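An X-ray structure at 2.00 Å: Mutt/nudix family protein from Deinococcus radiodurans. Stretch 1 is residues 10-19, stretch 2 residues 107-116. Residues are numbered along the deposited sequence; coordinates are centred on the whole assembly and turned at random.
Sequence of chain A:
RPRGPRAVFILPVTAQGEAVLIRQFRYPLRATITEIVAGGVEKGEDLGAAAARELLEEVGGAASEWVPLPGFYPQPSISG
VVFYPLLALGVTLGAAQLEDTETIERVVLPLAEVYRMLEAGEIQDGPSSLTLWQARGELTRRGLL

Stretch 1, residues 10-19: ILPVTAQGEA
Stretch 2, residues 107-116: VVLPLAEVYR

A β-ladder can run straight into a helix, and here the last rung is donated by the helix's first residue: Leu111 N gives a hydrogen bond to Gly17 O (3.1 Å, 156°), just after Pro110 has taken the N-cap position. The pairing is antiparallel. Ala19 and Leu109 form the hydrogen-bonded pair, with Ala19 N to Leu109 O at 2.8 Å and Leu109 N to Ala19 O at 3.1 Å; Glu18 and Pro110 form the non-hydrogen-bonded pair, their CA atoms 4.2 Å apart. Proline, lacking an amide hydrogen, costs this second pair no bond. CA-H...O contacts supplement the ladder, from Glu18 CA to Leu109 O (3.3 Å) and Val108 CA to Ala19 O (3.4 Å).

Stretch 1 reaches this register through a type I turn from Thr14 to Gly17, closed by Gly17 N to Thr14 O at 2.9 Å. Gly17 (phi/psi 73/37) adopts a positive phi that favours glycine. Thr14, chi1 p, receives Glu18 N at OG1 (3.2 Å) and donates from OG1 to Glu18 OE1 (2.7 Å), while Thr14 N meets Glu18 O at 2.9 Å. Glu18 (m, t, chi3 -60°) also lays its CB 3.6 Å from Val108 CG1, with Val108 in t.

From Leu111 onward the backbone is helical, phi/psi near -60/-40, with Val114 N to Pro110 O at 3.2 Å. Leu111 (m, t) starts sideways, but its end comes nearer stretch 1: CD1 lies 3.9 Å from Val13 CG1 (Val13 t), and CD2 3.8 Å from Ala19 CB. Ala19 CB, a small methyl, also packs 3.9 Å from Val114 CG2 (Val114 t), whose CA-to-CB bond points toward the strand. Farther along, Tyr115 (m, chi2 85°) brings OH within 4.0 Å of Leu11 CD2 (Leu11 t, p). Altogether 424 Å² is buried, with Ala19 and Leu111 contributing most.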

# COMPACT_ATOMS: atom_id res chain seq x y z
N ILE A 10 11.27 5.67 -2.14
CA ILE A 10 12.50 5.03 -1.72
C ILE A 10 12.50 4.75 -0.24
O ILE A 10 12.47 5.69 0.59
CB ILE A 10 13.76 5.92 -2.02
CG1 ILE A 10 13.87 6.28 -3.51
CG2 ILE A 10 15.06 5.19 -1.55
CD1 ILE A 10 13.30 7.61 -3.83
N LEU A 11 12.62 3.48 0.09
CA LEU A 11 12.87 3.10 1.47
C LEU A 11 14.40 3.00 1.69
O LEU A 11 15.02 2.05 1.23
CB LEU A 11 12.18 1.76 1.78
CG LEU A 11 12.55 1.07 3.12
CD1 LEU A 11 12.30 2.05 4.31
CD2 LEU A 11 11.69 -0.23 3.22
N PRO A 12 15.02 3.98 2.37
CA PRO A 12 16.47 3.98 2.49
C PRO A 12 16.88 3.26 3.78
O PRO A 12 16.32 3.55 4.87
CB PRO A 12 16.79 5.49 2.60
CG PRO A 12 15.47 6.20 2.54
CD PRO A 12 14.49 5.18 3.04
N VAL A 13 17.82 2.31 3.68
CA VAL A 13 18.25 1.54 4.85
C VAL A 13 19.78 1.62 4.96
O VAL A 13 20.50 1.37 3.97
CB VAL A 13 17.77 0.08 4.79
CG1 VAL A 13 18.43 -0.80 5.88
CG2 VAL A 13 16.21 -0.03 4.83
N THR A 14 20.27 1.94 6.15
CA THR A 14 21.73 2.06 6.38
C THR A 14 22.40 0.67 6.55
O THR A 14 21.69 -0.35 6.71
CB THR A 14 21.99 2.89 7.63
OG1 THR A 14 21.59 2.15 8.81
CG2 THR A 14 21.20 4.16 7.56
N ALA A 15 23.73 0.64 6.50
CA ALA A 15 24.52 -0.56 6.82
C ALA A 15 24.15 -1.13 8.19
O ALA A 15 24.22 -2.33 8.39
CB ALA A 15 26.08 -0.23 6.81
N GLN A 16 23.75 -0.26 9.11
CA GLN A 16 23.33 -0.66 10.45
C GLN A 16 21.88 -1.16 10.54
O GLN A 16 21.41 -1.48 11.62
CB GLN A 16 23.49 0.52 11.42
CG GLN A 16 24.85 0.70 12.04
CD GLN A 16 25.97 0.85 11.05
OE1 GLN A 16 25.98 1.81 10.26
NE2 GLN A 16 26.95 -0.05 11.11
N GLY A 17 21.15 -1.22 9.44
CA GLY A 17 19.75 -1.69 9.51
C GLY A 17 18.80 -0.69 10.15
O GLY A 17 17.92 -1.08 10.91
N GLU A 18 19.02 0.60 9.87
CA GLU A 18 18.07 1.64 10.24
C GLU A 18 17.38 2.16 9.00
O GLU A 18 18.01 2.27 7.93
CB GLU A 18 18.80 2.80 10.88
CG GLU A 18 19.71 2.34 11.98
CD GLU A 18 20.83 3.31 12.12
OE1 GLU A 18 21.60 3.50 11.14
OE2 GLU A 18 20.92 3.91 13.20
N ALA A 19 16.09 2.46 9.12
CA ALA A 19 15.37 3.11 8.03
C ALA A 19 15.57 4.61 8.16
O ALA A 19 15.57 5.15 9.26
CB ALA A 19 13.88 2.77 8.11
N VAL A 107 14.30 11.40 10.18
CA VAL A 107 14.04 10.55 11.33
C VAL A 107 14.67 9.19 11.05
O VAL A 107 14.15 8.43 10.24
CB VAL A 107 12.48 10.40 11.59
CG1 VAL A 107 12.18 9.30 12.61
CG2 VAL A 107 11.85 11.73 12.05
N VAL A 108 15.75 8.85 11.74
CA VAL A 108 16.40 7.54 11.57
C VAL A 108 16.03 6.56 12.69
O VAL A 108 16.33 6.81 13.85
CB VAL A 108 17.95 7.71 11.47
CG1 VAL A 108 18.67 6.34 11.38
CG2 VAL A 108 18.30 8.55 10.25
N LEU A 109 15.36 5.46 12.35
CA LEU A 109 14.92 4.48 13.34
C LEU A 109 15.38 3.09 13.01
O LEU A 109 15.38 2.70 11.84
CB LEU A 109 13.38 4.46 13.38
CG LEU A 109 12.66 5.73 13.83
CD1 LEU A 109 11.19 5.65 13.42
CD2 LEU A 109 12.78 5.84 15.33
N PRO A 110 15.71 2.27 14.04
CA PRO A 110 15.94 0.86 13.78
C PRO A 110 14.77 0.21 13.03
O PRO A 110 13.59 0.52 13.32
CB PRO A 110 16.03 0.25 15.20
CG PRO A 110 16.47 1.37 16.05
CD PRO A 110 15.67 2.56 15.48
N LEU A 111 15.08 -0.71 12.10
CA LEU A 111 14.05 -1.35 11.29
C LEU A 111 13.02 -2.11 12.13
O LEU A 111 11.86 -2.18 11.74
CB LEU A 111 14.68 -2.31 10.25
CG LEU A 111 15.25 -1.72 8.97
CD1 LEU A 111 16.00 -2.79 8.15
CD2 LEU A 111 14.13 -1.07 8.13
N ALA A 112 13.42 -2.69 13.27
CA ALA A 112 12.50 -3.47 14.10
C ALA A 112 11.35 -2.59 14.62
O ALA A 112 10.18 -3.00 14.65
CB ALA A 112 13.28 -4.13 15.26
N GLU A 113 11.70 -1.36 14.99
CA GLU A 113 10.77 -0.36 15.42
C GLU A 113 9.86 0.14 14.30
O GLU A 113 8.66 0.25 14.47
CB GLU A 113 11.53 0.81 16.05
CG GLU A 113 10.63 1.94 16.50
CD GLU A 113 9.53 1.52 17.51
OE1 GLU A 113 9.52 0.38 18.05
OE2 GLU A 113 8.67 2.36 17.76
N VAL A 114 10.43 0.37 13.12
CA VAL A 114 9.62 0.71 11.95
C VAL A 114 8.54 -0.36 11.63
O VAL A 114 7.35 -0.03 11.39
CB VAL A 114 10.50 0.98 10.70
CG1 VAL A 114 9.61 1.38 9.51
CG2 VAL A 114 11.43 2.12 11.01
N TYR A 115 8.94 -1.62 11.65
CA TYR A 115 7.97 -2.71 11.38
C TYR A 115 6.99 -2.93 12.53
O TYR A 115 5.83 -3.37 12.29
CB TYR A 115 8.67 -4.00 10.90
CG TYR A 115 9.06 -3.83 9.44
CD1 TYR A 115 10.27 -3.20 9.07
CD2 TYR A 115 8.18 -4.21 8.42
CE1 TYR A 115 10.62 -3.00 7.70
CE2 TYR A 115 8.52 -4.01 7.05
CZ TYR A 115 9.73 -3.40 6.71
OH TYR A 115 10.03 -3.22 5.38
N ARG A 116 7.41 -2.60 13.77
CA ARG A 116 6.45 -2.63 14.87
C ARG A 116 5.40 -1.55 14.60
O ARG A 116 4.20 -1.83 14.67
CB ARG A 116 7.12 -2.42 16.23
CG ARG A 116 6.12 -2.58 17.36
CD ARG A 116 6.58 -1.80 18.62
NE ARG A 116 6.65 -0.36 18.38
CZ ARG A 116 5.61 0.45 18.19
NH1 ARG A 116 4.36 0.01 18.26
NH2 ARG A 116 5.83 1.74 17.95